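Local coordinates for group 3 allergen SMIPP-S Yv6023A04 (Sarcoptes scabiei type hominis, PDB 3H7O), which adopts the chymotrypsin-like fold of S1 serine proteases but, as one of the mite's inactivated protease paralogues, probably does not work as a protease, at residues 33-37 / 224-228; 72-78 / 91-97; 88-92 / 217-221. The protein carries 3 engineered substitutions. Residues are numbered along the deposited sequence.

Contact 1 of 3, residues 33-37 / 224-228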
ATOM      1  N   LEU A  33      -0.391   9.519  -5.383  1.00 26.90           N
ATOM      2  CA  LEU A  33       0.826  10.233  -5.777  1.00 27.76           C
ATOM      3  C   LEU A  33       0.489  11.590  -6.392  1.00 27.82           C
ATOM      4  O   LEU A  33       1.264  12.543  -6.278  1.00 27.69           O
ATOM      5  CB  LEU A  33       1.644   9.399  -6.766  1.00 27.88           C
ATOM      6  CG  LEU A  33       2.187   8.044  -6.293  1.00 29.04           C
ATOM      7  CD1 LEU A  33       2.802   7.295  -7.465  1.00 31.36           C
ATOM      8  CD2 LEU A  33       3.201   8.222  -5.171  1.00 30.34           C
ATOM      9  N   SER A  34      -0.658  11.645  -7.070  1.00 27.17           N
ATOM     10  CA  SER A  34      -1.231  12.873  -7.630  1.00 26.85           C
ATOM     11  C   SER A  34      -2.658  12.546  -8.078  1.00 26.26           C
ATOM     12  O   SER A  34      -3.125  11.422  -7.882  1.00 25.82           O
ATOM     13  CB  SER A  34      -0.404  13.389  -8.814  1.00 27.48           C
ATOM     14  OG  SER A  34      -0.590  12.579  -9.961  1.00 27.86           O
ATOM     15  N   GLN A  35      -3.343  13.505  -8.697  1.00 25.81           N
ATOM     16  CA  GLN A  35      -4.706  13.261  -9.199  1.00 26.09           C
ATOM     17  C   GLN A  35      -4.745  12.198 -10.302  1.00 25.70           C
ATOM     18  O   GLN A  35      -5.800  11.633 -10.586  1.00 26.21           O
ATOM     19  CB  GLN A  35      -5.355  14.561  -9.691  1.00 26.60           C
ATOM     20  CG  GLN A  35      -4.729  15.132 -10.963  1.00 23.89           C
ATOM     21  CD  GLN A  35      -5.367  16.431 -11.415  1.00 27.47           C
ATOM     22  OE1 GLN A  35      -6.567  16.642 -11.251  1.00 25.86           O
ATOM     23  NE2 GLN A  35      -4.561  17.305 -12.003  1.00 28.07           N
ATOM     24  N   TRP A  36      -3.590  11.927 -10.908  1.00 24.97           N
ATOM     25  CA  TRP A  36      -3.502  11.005 -12.038  1.00 24.95           C
ATOM     26  C   TRP A  36      -2.957   9.612 -11.702  1.00 24.95           C
ATOM     27  O   TRP A  36      -3.186   8.668 -12.460  1.00 24.90           O
ATOM     28  CB  TRP A  36      -2.646  11.611 -13.156  1.00 24.91           C
ATOM     29  CG  TRP A  36      -3.223  12.842 -13.796  1.00 26.12           C
ATOM     30  CD1 TRP A  36      -2.696  14.104 -13.769  1.00 26.04           C
ATOM     31  CD2 TRP A  36      -4.428  12.928 -14.573  1.00 27.08           C
ATOM     32  NE1 TRP A  36      -3.496  14.969 -14.478  1.00 24.64           N
ATOM     33  CE2 TRP A  36      -4.566  14.273 -14.980  1.00 26.72           C
ATOM     34  CE3 TRP A  36      -5.405  11.998 -14.963  1.00 26.10           C
ATOM     35  CZ2 TRP A  36      -5.643  14.715 -15.758  1.00 27.60           C
ATOM     36  CZ3 TRP A  36      -6.471  12.434 -15.737  1.00 26.72           C
ATOM     37  CH2 TRP A  36      -6.583  13.784 -16.125  1.00 26.84           C
ATOM     38  N   PHE A  37      -2.224   9.487 -10.594  1.00 25.53           N
ATOM     39  CA  PHE A  37      -1.504   8.247 -10.292  1.00 25.72           C
ATOM     40  C   PHE A  37      -1.657   7.753  -8.856  1.00 25.39           C
ATOM     41  O   PHE A  37      -1.617   8.536  -7.903  1.00 24.26           O
ATOM     42  CB  PHE A  37      -0.008   8.391 -10.619  1.00 25.37           C
ATOM     43  CG  PHE A  37       0.281   8.685 -12.070  1.00 26.57           C
ATOM     44  CD1 PHE A  37       0.302   7.659 -13.014  1.00 25.05           C
ATOM     45  CD2 PHE A  37       0.553   9.985 -12.487  1.00 24.58           C
ATOM     46  CE1 PHE A  37       0.575   7.928 -14.351  1.00 27.05           C
ATOM     47  CE2 PHE A  37       0.827  10.265 -13.824  1.00 26.11           C
ATOM     48  CZ  PHE A  37       0.837   9.233 -14.759  1.00 27.22           C
ATOM     49  N   ILE A 224       7.231   8.102 -14.275  1.00 36.84           N
ATOM     50  CA  ILE A 224       5.828   7.823 -14.585  1.00 37.05           C
ATOM     51  C   ILE A 224       4.934   9.027 -14.260  1.00 37.48           C
ATOM     52  O   ILE A 224       4.083   9.398 -15.065  1.00 37.51           O
ATOM     53  CB  ILE A 224       5.316   6.543 -13.864  1.00 36.71           C
ATOM     54  CG1 ILE A 224       6.232   5.335 -14.142  1.00 35.66           C
ATOM     55  CG2 ILE A 224       3.859   6.239 -14.229  1.00 36.62           C
ATOM     56  CD1 ILE A 224       6.419   4.965 -15.610  1.00 31.72           C
ATOM     57  N   ILE A 225       5.143   9.635 -13.090  1.00 38.42           N
ATOM     58  CA  ILE A 225       4.358  10.800 -12.645  1.00 39.18           C
ATOM     59  C   ILE A 225       4.391  11.949 -13.654  1.00 39.47           C
ATOM     60  O   ILE A 225       3.374  12.607 -13.885  1.00 39.21           O
ATOM     61  CB  ILE A 225       4.810  11.310 -11.241  1.00 39.56           C
ATOM     62  CG1 ILE A 225       4.236  10.423 -10.137  1.00 38.88           C
ATOM     63  CG2 ILE A 225       4.388  12.772 -11.010  1.00 40.68           C
ATOM     64  CD1 ILE A 225       4.668  10.831  -8.736  1.00 38.95           C
ATOM     65  N   LYS A 226       5.556  12.173 -14.258  1.00 40.09           N
ATOM     66  CA  LYS A 226       5.745  13.279 -15.204  1.00 40.96           C
ATOM     67  C   LYS A 226       5.039  13.079 -16.555  1.00 41.40           C
ATOM     68  O   LYS A 226       5.003  13.996 -17.377  1.00 41.62           O
ATOM     69  CB  LYS A 226       7.240  13.572 -15.403  1.00 41.30           C
ATOM     70  CG  LYS A 226       8.010  12.490 -16.155  1.00 41.93           C
ATOM     71  CD  LYS A 226       9.521  12.644 -16.008  1.00 43.14           C
ATOM     72  CE  LYS A 226      10.088  13.696 -16.940  1.00 43.48           C
ATOM     73  NZ  LYS A 226      11.574  13.771 -16.832  1.00 44.08           N
ATOM     74  N   LYS A 227       4.478  11.888 -16.772  1.00 42.10           N
ATOM     75  CA  LYS A 227       3.725  11.581 -17.999  1.00 42.03           C
ATOM     76  C   LYS A 227       2.484  12.461 -18.166  1.00 42.05           C
ATOM     77  O   LYS A 227       2.113  12.806 -19.288  1.00 41.83           O
ATOM     78  CB  LYS A 227       3.321  10.104 -18.047  1.00 42.03           C
ATOM     79  CG  LYS A 227       4.469   9.139 -18.300  1.00 43.15           C
ATOM     80  CD  LYS A 227       3.954   7.719 -18.507  1.00 42.85           C
ATOM     81  CE  LYS A 227       5.092   6.714 -18.609  1.00 43.98           C
ATOM     82  NZ  LYS A 227       6.000   6.970 -19.764  1.00 42.86           N
ATOM     83  N   LYS A 228       1.842  12.803 -17.049  1.00 42.03           N
ATOM     84  CA  LYS A 228       0.736  13.769 -17.045  1.00 42.39           C
ATOM     85  C   LYS A 228       0.642  14.545 -15.728  1.00 42.64           C
ATOM     86  O   LYS A 228       0.944  14.028 -14.656  1.00 42.74           O
ATOM     87  CB  LYS A 228      -0.610  13.111 -17.398  1.00 42.26           C
ATOM     88  CG  LYS A 228      -0.814  11.702 -16.865  1.00 41.31           C
ATOM     89  CD  LYS A 228      -2.287  11.292 -16.851  1.00 40.13           C
ATOM     90  CE  LYS A 228      -2.849  10.995 -18.235  1.00 40.45           C
ATOM     91  NZ  LYS A 228      -4.126  10.219 -18.142  1.00 37.11           N
ATOM     92  OXT LYS A 228       0.262  15.716 -15.705  1.00 42.90           O
TER
HETATM   93  O   HOH W   1       0.783  13.438 -12.077  1.00 36.71           O
HETATM   94  O   HOH W   2      -1.966  17.244 -15.471  1.00 51.55           O
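Residues 33-37 form the tight connection between strands 26-32 and 37-40, closed by the backbone hydrogen bond from Leu33 N to Phe37 O (3.0 Å). Ser34 forms an ST turn in it, its OG accepting from Trp36 N at 3.2 Å. Facing it, Lys227 N donates a hydrogen bond to Ile224 O at 3.0 Å, and a type I turn from Ile225 to Lys228 brings the C-terminus round. The backbones stay apart, with CA-CA distances of 6.8 Å for Phe37 and Ile225 and 7.1 Å for Trp36 and Lys228, so side chains bridge the gap. Phe37, flat and apolar, has the largest covered area of any residue here. Its ring lies against the Ile224-Ile225 peptide, CZ 3.3 Å from Ile224 O and CE1 3.7 Å from Ile224 CG2. Leucine suits the buried position 33, where Leu33 CB makes an apolar contact with Ile225 CD1 at 3.9 Å. Towards the solvent, Lys228 brings its side chain across Trp36: CD lies over the face of the five-membered ring, 3.8 Å from its centroid, a CH-pi contact, and NZ is 4.4 Å from the centroid of the six-membered ring, an off-centre cation-pi contact. The ammonium's strongest partner, however, is Leu95 O on strand 91-95. No direct hydrogen bond joins the two segments; two waters do so instead. One lies 2.7 Å from both Ser34 OG and Lys228 O, the other 2.9 Å from Trp36 NE1 and 2.7 Å from Lys228 OXT. The chain end is thus held by apolar packing within and, nearer the solvent, by water bridges and the Lys228-Trp36 contact.

Contact 2 of 3, residues 72-78 / 91-97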
ATOM      1  N   TYR A  72     -11.818   4.726 -13.451  1.00 25.28           N
ATOM      2  CA  TYR A  72     -11.194   5.052 -14.730  1.00 26.07           C
ATOM      3  C   TYR A  72      -9.696   4.758 -14.739  1.00 25.95           C
ATOM      4  O   TYR A  72      -8.895   5.602 -15.145  1.00 25.59           O
ATOM      5  CB  TYR A  72     -11.432   6.522 -15.095  1.00 25.23           C
ATOM      6  CG  TYR A  72     -12.862   6.901 -15.417  1.00 23.74           C
ATOM      7  CD1 TYR A  72     -13.360   6.788 -16.717  1.00 22.26           C
ATOM      8  CD2 TYR A  72     -13.704   7.413 -14.430  1.00 23.52           C
ATOM      9  CE1 TYR A  72     -14.671   7.163 -17.022  1.00 24.69           C
ATOM     10  CE2 TYR A  72     -15.013   7.791 -14.725  1.00 23.83           C
ATOM     11  CZ  TYR A  72     -15.488   7.659 -16.020  1.00 24.09           C
ATOM     12  OH  TYR A  72     -16.778   8.028 -16.307  1.00 26.24           O
ATOM     13  N   VAL A  73      -9.315   3.566 -14.290  1.00 26.01           N
ATOM     14  CA  VAL A  73      -7.923   3.141 -14.400  1.00 26.18           C
ATOM     15  C   VAL A  73      -7.648   2.725 -15.851  1.00 26.76           C
ATOM     16  O   VAL A  73      -8.327   1.850 -16.392  1.00 26.87           O
ATOM     17  CB  VAL A  73      -7.575   2.003 -13.404  1.00 25.76           C
ATOM     18  CG1 VAL A  73      -6.127   1.552 -13.587  1.00 26.81           C
ATOM     19  CG2 VAL A  73      -7.819   2.454 -11.963  1.00 24.36           C
ATOM     20  N   SER A  74      -6.650   3.358 -16.468  1.00 26.46           N
ATOM     21  CA  SER A  74      -6.333   3.141 -17.880  1.00 26.70           C
ATOM     22  C   SER A  74      -5.084   2.287 -18.121  1.00 26.64           C
ATOM     23  O   SER A  74      -4.966   1.641 -19.162  1.00 25.65           O
ATOM     24  CB  SER A  74      -6.184   4.484 -18.602  1.00 27.47           C
ATOM     25  OG  SER A  74      -5.184   5.279 -17.985  1.00 28.03           O
ATOM     26  N   HIS A  75      -4.151   2.295 -17.171  1.00 27.42           N
ATOM     27  CA  HIS A  75      -2.897   1.553 -17.324  1.00 27.39           C
ATOM     28  C   HIS A  75      -2.309   1.138 -15.979  1.00 27.35           C
ATOM     29  O   HIS A  75      -2.498   1.823 -14.973  1.00 26.37           O
ATOM     30  CB  HIS A  75      -1.869   2.384 -18.103  1.00 28.26           C
ATOM     31  CG  HIS A  75      -0.731   1.581 -18.657  1.00 31.48           C
ATOM     32  ND1 HIS A  75      -0.805   0.921 -19.865  1.00 33.81           N
ATOM     33  CD2 HIS A  75       0.510   1.338 -18.172  1.00 32.74           C
ATOM     34  CE1 HIS A  75       0.339   0.302 -20.098  1.00 33.43           C
ATOM     35  NE2 HIS A  75       1.155   0.538 -19.087  1.00 34.50           N
ATOM     36  N   VAL A  76      -1.602   0.010 -15.989  1.00 26.91           N
ATOM     37  CA  VAL A  76      -0.873  -0.497 -14.832  1.00 27.44           C
ATOM     38  C   VAL A  76       0.611  -0.535 -15.196  1.00 27.62           C
ATOM     39  O   VAL A  76       1.001  -1.210 -16.154  1.00 27.76           O
ATOM     40  CB  VAL A  76      -1.357  -1.919 -14.428  1.00 27.43           C
ATOM     41  CG1 VAL A  76      -0.520  -2.477 -13.281  1.00 28.59           C
ATOM     42  CG2 VAL A  76      -2.833  -1.902 -14.052  1.00 28.84           C
ATOM     43  N   TYR A  77       1.427   0.205 -14.448  1.00 27.30           N
ATOM     44  CA  TYR A  77       2.873   0.233 -14.680  1.00 27.82           C
ATOM     45  C   TYR A  77       3.589  -0.648 -13.674  1.00 27.67           C
ATOM     46  O   TYR A  77       3.433  -0.469 -12.465  1.00 26.96           O
ATOM     47  CB  TYR A  77       3.425   1.661 -14.589  1.00 28.53           C
ATOM     48  CG  TYR A  77       2.963   2.585 -15.692  1.00 30.17           C
ATOM     49  CD1 TYR A  77       3.624   2.624 -16.922  1.00 30.77           C
ATOM     50  CD2 TYR A  77       1.871   3.428 -15.502  1.00 32.20           C
ATOM     51  CE1 TYR A  77       3.201   3.481 -17.942  1.00 33.08           C
ATOM     52  CE2 TYR A  77       1.439   4.284 -16.511  1.00 33.79           C
ATOM     53  CZ  TYR A  77       2.106   4.305 -17.726  1.00 34.63           C
ATOM     54  OH  TYR A  77       1.676   5.156 -18.719  1.00 34.38           O
ATOM     55  N   LEU A  78       4.387  -1.581 -14.184  1.00 28.60           N
ATOM     56  CA  LEU A  78       5.172  -2.492 -13.353  1.00 30.04           C
ATOM     57  C   LEU A  78       6.669  -2.253 -13.558  1.00 31.97           C
ATOM     58  O   LEU A  78       7.086  -1.715 -14.588  1.00 30.98           O
ATOM     59  CB  LEU A  78       4.820  -3.953 -13.677  1.00 30.06           C
ATOM     60  CG  LEU A  78       3.346  -4.386 -13.609  1.00 30.16           C
ATOM     61  CD1 LEU A  78       3.159  -5.765 -14.227  1.00 31.28           C
ATOM     62  CD2 LEU A  78       2.804  -4.357 -12.180  1.00 29.73           C
ATOM     63  N   ALA A  91       3.504  -1.106  -7.980  1.00 26.28           N
ATOM     64  CA  ALA A  91       2.830  -0.782  -9.233  1.00 26.09           C
ATOM     65  C   ALA A  91       2.229   0.606  -9.187  1.00 26.31           C
ATOM     66  O   ALA A  91       1.794   1.071  -8.128  1.00 26.80           O
ATOM     67  CB  ALA A  91       1.744  -1.810  -9.539  1.00 26.04           C
ATOM     68  N   ILE A  92       2.199   1.260 -10.342  1.00 26.32           N
ATOM     69  CA  ILE A  92       1.539   2.551 -10.477  1.00 26.60           C
ATOM     70  C   ILE A  92       0.294   2.391 -11.340  1.00 26.73           C
ATOM     71  O   ILE A  92       0.354   1.832 -12.438  1.00 26.33           O
ATOM     72  CB  ILE A  92       2.484   3.624 -11.063  1.00 26.87           C
ATOM     73  CG1 ILE A  92       3.666   3.848 -10.112  1.00 29.14           C
ATOM     74  CG2 ILE A  92       1.730   4.944 -11.288  1.00 25.97           C
ATOM     75  CD1 ILE A  92       4.822   4.639 -10.711  1.00 33.38           C
ATOM     76  N   LEU A  93      -0.837   2.855 -10.818  1.00 26.71           N
ATOM     77  CA  LEU A  93      -2.082   2.858 -11.569  1.00 27.14           C
ATOM     78  C   LEU A  93      -2.300   4.237 -12.174  1.00 26.57           C
ATOM     79  O   LEU A  93      -2.265   5.237 -11.460  1.00 27.07           O
ATOM     80  CB  LEU A  93      -3.261   2.473 -10.665  1.00 27.34           C
ATOM     81  CG  LEU A  93      -3.142   1.171  -9.858  1.00 30.10           C
ATOM     82  CD1 LEU A  93      -4.377   0.957  -8.998  1.00 26.87           C
ATOM     83  CD2 LEU A  93      -2.902  -0.038 -10.754  1.00 28.94           C
ATOM     84  N   GLU A  94      -2.510   4.283 -13.487  1.00 26.19           N
ATOM     85  CA  GLU A  94      -2.807   5.538 -14.181  1.00 27.16           C
ATOM     86  C   GLU A  94      -4.306   5.718 -14.392  1.00 27.17           C
ATOM     87  O   GLU A  94      -5.013   4.763 -14.718  1.00 27.78           O
ATOM     88  CB  GLU A  94      -2.080   5.604 -15.526  1.00 27.44           C
ATOM     89  CG  GLU A  94      -2.336   6.893 -16.304  1.00 29.82           C
ATOM     90  CD  GLU A  94      -1.550   6.977 -17.591  1.00 34.61           C
ATOM     91  OE1 GLU A  94      -0.828   6.014 -17.924  1.00 34.89           O
ATOM     92  OE2 GLU A  94      -1.655   8.015 -18.276  1.00 37.63           O
ATOM     93  N   LEU A  95      -4.776   6.952 -14.212  1.00 26.36           N
ATOM     94  CA  LEU A  95      -6.181   7.291 -14.397  1.00 26.75           C
ATOM     95  C   LEU A  95      -6.417   8.118 -15.657  1.00 26.95           C
ATOM     96  O   LEU A  95      -5.608   8.985 -16.001  1.00 28.19           O
ATOM     97  CB  LEU A  95      -6.702   8.041 -13.171  1.00 26.69           C
ATOM     98  CG  LEU A  95      -6.686   7.226 -11.883  1.00 29.40           C
ATOM     99  CD1 LEU A  95      -6.580   8.149 -10.679  1.00 27.99           C
ATOM    100  CD2 LEU A  95      -7.916   6.316 -11.802  1.00 31.10           C
ATOM    101  N   SER A  96      -7.520   7.837 -16.349  1.00 26.79           N
ATOM    102  CA  SER A  96      -7.922   8.636 -17.507  1.00 26.08           C
ATOM    103  C   SER A  96      -8.816   9.802 -17.083  1.00 26.64           C
ATOM    104  O   SER A  96      -8.871  10.833 -17.758  1.00 26.44           O
ATOM    105  CB  SER A  96      -8.628   7.768 -18.551  1.00 26.93           C
ATOM    106  OG  SER A  96      -9.833   7.230 -18.038  1.00 26.05           O
ATOM    107  N   ARG A  97      -9.522   9.613 -15.969  1.00 27.04           N
ATOM    108  CA  ARG A  97     -10.317  10.652 -15.324  1.00 27.04           C
ATOM    109  C   ARG A  97      -9.692  10.856 -13.944  1.00 27.10           C
ATOM    110  O   ARG A  97      -9.540   9.892 -13.188  1.00 27.07           O
ATOM    111  CB  ARG A  97     -11.779  10.204 -15.207  1.00 27.18           C
ATOM    112  CG  ARG A  97     -12.767  11.259 -14.706  1.00 28.34           C
ATOM    113  CD  ARG A  97     -13.030  11.165 -13.201  1.00 28.61           C
ATOM    114  NE  ARG A  97     -14.107  12.072 -12.815  1.00 30.33           N
ATOM    115  CZ  ARG A  97     -13.932  13.334 -12.432  1.00 31.34           C
ATOM    116  NH1 ARG A  97     -12.708  13.851 -12.351  1.00 29.13           N
ATOM    117  NH2 ARG A  97     -14.984  14.080 -12.126  1.00 29.80           N
TER
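Ala91 opens strand 91-95, and its small CB tucks in 3.8 Å from Leu78 CD2 and 4.4 Å from Val76 CG1, with Val45 of helix 42-45 also against it. Ile92 forms a hydrogen-bonded antiparallel pair with Tyr77: Ile92 N to Tyr77 O is 3.0 Å and Tyr77 N to Ile92 O 2.8 Å. Its branched side chain turns to the other face of the sheet, towards the C-terminal helix. Leu93 returns to the face of Ala91, a bulky apolar residue fitting the buried barrel interior, where its CD2 meets Val76 CG2 at 3.8 Å. These are neighbouring strands of the N-terminal six-stranded barrel of the chymotrypsin-like fold, and at Glu94 their register slips by one residue in a classic beta bulge. Glu94 N donates to His75 O at 2.9 Å, while Glu94 O accepts from Ser74 N at 2.8 Å, so Ser74 and His75 both face Glu94. Its extended side chain stands off the sheet, and Tyr77, leaning along that face from opposite Ile92, donates from OH to Glu94 OE1 at 2.8 Å. Leu95 points inward again, CD2 lying 3.9 Å from Val73 CG2. Past the strand, Ser96 N continues the ladder to Tyr72 O at 2.9 Å; a small polar residue suits this exposed end. Arg97 lays its CB over the Tyr72 ring, 3.8 Å from the centroid, in a CH-pi contact at the surface.

Contact 3 of 3, residues 88-92 / 217-221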
ATOM      1  N   ASN A  88      10.053  -6.861  -6.393  1.00 26.00           N
ATOM      2  CA  ASN A  88       9.530  -5.641  -7.036  1.00 26.33           C
ATOM      3  C   ASN A  88       8.001  -5.577  -6.991  1.00 26.15           C
ATOM      4  O   ASN A  88       7.340  -5.377  -8.012  1.00 26.24           O
ATOM      5  CB  ASN A  88      10.034  -5.513  -8.481  1.00 25.76           C
ATOM      6  CG  ASN A  88      11.547  -5.529  -8.576  1.00 28.32           C
ATOM      7  OD1 ASN A  88      12.234  -4.866  -7.802  1.00 28.31           O
ATOM      8  ND2 ASN A  88      12.073  -6.294  -9.525  1.00 25.29           N
ATOM      9  N   ASP A  89       7.453  -5.752  -5.793  1.00 27.21           N
ATOM     10  CA  ASP A  89       6.013  -5.805  -5.586  1.00 27.21           C
ATOM     11  C   ASP A  89       5.444  -4.397  -5.435  1.00 27.76           C
ATOM     12  O   ASP A  89       4.941  -4.013  -4.374  1.00 28.84           O
ATOM     13  CB  ASP A  89       5.695  -6.663  -4.364  1.00 27.59           C
ATOM     14  CG  ASP A  89       4.256  -7.141  -4.341  1.00 29.62           C
ATOM     15  OD1 ASP A  89       3.480  -6.803  -5.264  1.00 29.25           O
ATOM     16  OD2 ASP A  89       3.908  -7.862  -3.387  1.00 28.68           O
ATOM     17  N   ILE A  90       5.520  -3.645  -6.527  1.00 27.64           N
ATOM     18  CA  ILE A  90       5.127  -2.248  -6.557  1.00 27.64           C
ATOM     19  C   ILE A  90       4.548  -1.927  -7.946  1.00 27.53           C
ATOM     20  O   ILE A  90       5.021  -2.446  -8.961  1.00 28.80           O
ATOM     21  CB  ILE A  90       6.335  -1.338  -6.192  1.00 27.60           C
ATOM     22  CG1 ILE A  90       5.886   0.103  -5.931  1.00 28.64           C
ATOM     23  CG2 ILE A  90       7.463  -1.449  -7.250  1.00 29.72           C
ATOM     24  CD1 ILE A  90       6.960   0.979  -5.305  1.00 32.17           C
ATOM     25  N   ALA A  91       3.504  -1.106  -7.980  1.00 26.28           N
ATOM     26  CA  ALA A  91       2.830  -0.782  -9.233  1.00 26.09           C
ATOM     27  C   ALA A  91       2.229   0.606  -9.187  1.00 26.31           C
ATOM     28  O   ALA A  91       1.794   1.071  -8.128  1.00 26.80           O
ATOM     29  CB  ALA A  91       1.744  -1.810  -9.539  1.00 26.04           C
ATOM     30  N   ILE A  92       2.199   1.260 -10.342  1.00 26.32           N
ATOM     31  CA  ILE A  92       1.539   2.551 -10.477  1.00 26.60           C
ATOM     32  C   ILE A  92       0.294   2.391 -11.340  1.00 26.73           C
ATOM     33  O   ILE A  92       0.354   1.832 -12.438  1.00 26.33           O
ATOM     34  CB  ILE A  92       2.484   3.624 -11.063  1.00 26.87           C
ATOM     35  CG1 ILE A  92       3.666   3.848 -10.112  1.00 29.14           C
ATOM     36  CG2 ILE A  92       1.730   4.944 -11.288  1.00 25.97           C
ATOM     37  CD1 ILE A  92       4.822   4.639 -10.711  1.00 33.38           C
ATOM     38  N   TYR A 217      12.623   3.080  -5.674  1.00 27.51           N
ATOM     39  CA  TYR A 217      11.863   3.174  -6.926  1.00 28.36           C
ATOM     40  C   TYR A 217      11.462   4.600  -7.289  1.00 29.14           C
ATOM     41  O   TYR A 217      10.759   4.811  -8.280  1.00 28.25           O
ATOM     42  CB  TYR A 217      10.604   2.298  -6.853  1.00 28.38           C
ATOM     43  CG  TYR A 217      10.898   0.834  -6.615  1.00 28.76           C
ATOM     44  CD1 TYR A 217      11.096  -0.041  -7.685  1.00 28.04           C
ATOM     45  CD2 TYR A 217      10.984   0.324  -5.317  1.00 28.11           C
ATOM     46  CE1 TYR A 217      11.370  -1.383  -7.467  1.00 28.67           C
ATOM     47  CE2 TYR A 217      11.263  -1.018  -5.089  1.00 27.75           C
ATOM     48  CZ  TYR A 217      11.451  -1.866  -6.167  1.00 28.30           C
ATOM     49  OH  TYR A 217      11.725  -3.196  -5.943  1.00 26.07           O
ATOM     50  N   VAL A 218      11.915   5.573  -6.503  1.00 29.01           N
ATOM     51  CA  VAL A 218      11.424   6.943  -6.653  1.00 30.56           C
ATOM     52  C   VAL A 218      11.840   7.591  -7.984  1.00 31.29           C
ATOM     53  O   VAL A 218      11.119   8.438  -8.509  1.00 30.40           O
ATOM     54  CB  VAL A 218      11.735   7.822  -5.401  1.00 30.71           C
ATOM     55  CG1 VAL A 218      13.146   8.347  -5.427  1.00 29.89           C
ATOM     56  CG2 VAL A 218      10.736   8.967  -5.288  1.00 33.90           C
ATOM     57  N   SER A 219      12.977   7.165  -8.535  1.00 31.77           N
ATOM     58  CA  SER A 219      13.403   7.605  -9.865  1.00 33.07           C
ATOM     59  C   SER A 219      12.420   7.120 -10.937  1.00 32.98           C
ATOM     60  O   SER A 219      12.010   7.887 -11.814  1.00 32.42           O
ATOM     61  CB  SER A 219      14.817   7.105 -10.166  1.00 32.59           C
ATOM     62  OG  SER A 219      15.244   7.541 -11.440  1.00 37.58           O
ATOM     63  N   TRP A 220      12.044   5.846 -10.843  1.00 32.89           N
ATOM     64  CA  TRP A 220      11.073   5.234 -11.744  1.00 33.47           C
ATOM     65  C   TRP A 220       9.680   5.850 -11.566  1.00 33.35           C
ATOM     66  O   TRP A 220       8.995   6.131 -12.551  1.00 33.29           O
ATOM     67  CB  TRP A 220      11.044   3.714 -11.526  1.00 33.65           C
ATOM     68  CG  TRP A 220       9.872   3.004 -12.151  1.00 36.45           C
ATOM     69  CD1 TRP A 220       9.642   2.813 -13.486  1.00 38.78           C
ATOM     70  CD2 TRP A 220       8.776   2.386 -11.462  1.00 37.24           C
ATOM     71  NE1 TRP A 220       8.468   2.117 -13.670  1.00 40.53           N
ATOM     72  CE2 TRP A 220       7.917   1.841 -12.445  1.00 36.90           C
ATOM     73  CE3 TRP A 220       8.437   2.236 -10.110  1.00 37.09           C
ATOM     74  CZ2 TRP A 220       6.739   1.160 -12.119  1.00 37.55           C
ATOM     75  CZ3 TRP A 220       7.263   1.557  -9.784  1.00 38.75           C
ATOM     76  CH2 TRP A 220       6.430   1.028 -10.788  1.00 37.85           C
ATOM     77  N   ILE A 221       9.280   6.067 -10.312  1.00 32.77           N
ATOM     78  CA  ILE A 221       7.996   6.708  -9.988  1.00 33.21           C
ATOM     79  C   ILE A 221       7.912   8.121 -10.579  1.00 34.17           C
ATOM     80  O   ILE A 221       6.908   8.479 -11.202  1.00 34.96           O
ATOM     81  CB  ILE A 221       7.736   6.731  -8.453  1.00 32.82           C
ATOM     82  CG1 ILE A 221       7.516   5.309  -7.925  1.00 32.12           C
ATOM     83  CG2 ILE A 221       6.527   7.609  -8.107  1.00 32.21           C
ATOM     84  CD1 ILE A 221       7.667   5.173  -6.419  1.00 31.21           C
TER
HETATM   85  O   HOH W   3      11.436  -5.640  -4.208  1.00 30.34           O
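In the chymotrypsin-like fold the chain ends in a helix that packs back on the N-terminal barrel, and here the first turn of that helix, 218-225, meets the start of strand 91-95. The approach is uneven: Ile90 fills the angle between two broad aromatic plates, Tyr217 and Trp220, and Ile92 the hollow between the Trp220 face and Ile221. Ile90 is the main bump. Its CG2 sits almost centrally over the Tyr217 ring, 3.9 Å from the centroid and 12° off the normal, and the same methyl lies 3.9 Å from Trp220 CZ3. Two residues on, Ile92 CD1 lies over the face of the same six-membered ring of Trp220, 4.1 Å from its centroid, a CH-pi contact, and also reaches Ile221 CA and CG1, both at 3.9 Å. Beta-branched residues are at home in extended backbone, and isoleucine carries one methyl, CG2, near the backbone and another, CD1, further out, each able to fill a hollow. Ala91 between them points its CB away, and the edge of the indole approaches its backbone, with Trp220 CH2 4.3 Å from Ala91 CA. Asp89, the centre of an inverse gamma turn, also points away; its OD1 accepts a hydrogen bond from the backbone N of His43, and it occupies the position of the triad aspartate in active relatives. At the polar end of the tyrosine plate, Tyr217 OH donates a 2.6 Å hydrogen bond to Asn88 OD1, and a water bridges the same hydroxyl, at 3.0 Å, to Asn88 N, at 2.9 Å.

Strand 91-95 ties the three together. It pairs with 72-78 in contact 2, lends Ala91 and Ile92 to contact 3, and takes the terminal lysine of contact 1 through Lys228 NZ to Leu95 O (2.9 Å). Ile92 is the hub: on the barrel side its CG2 lies 3.5 Å from Phe37 CD1, while its helix neighbours are Trp220, Ile221 and Ile224, whose CB is 3.7 Å from Ile92 CD1. The centres of contacts 1 and 3 are about 12 Å apart, those of contacts 1 and 2 about 9 Å. Trp220 CZ2 joins contacts 3 and 2 at Tyr77 O, 3.7 Å away. Contact 3 is the one that reaches the former active-site region; contacts 1 and 2 extend away from it.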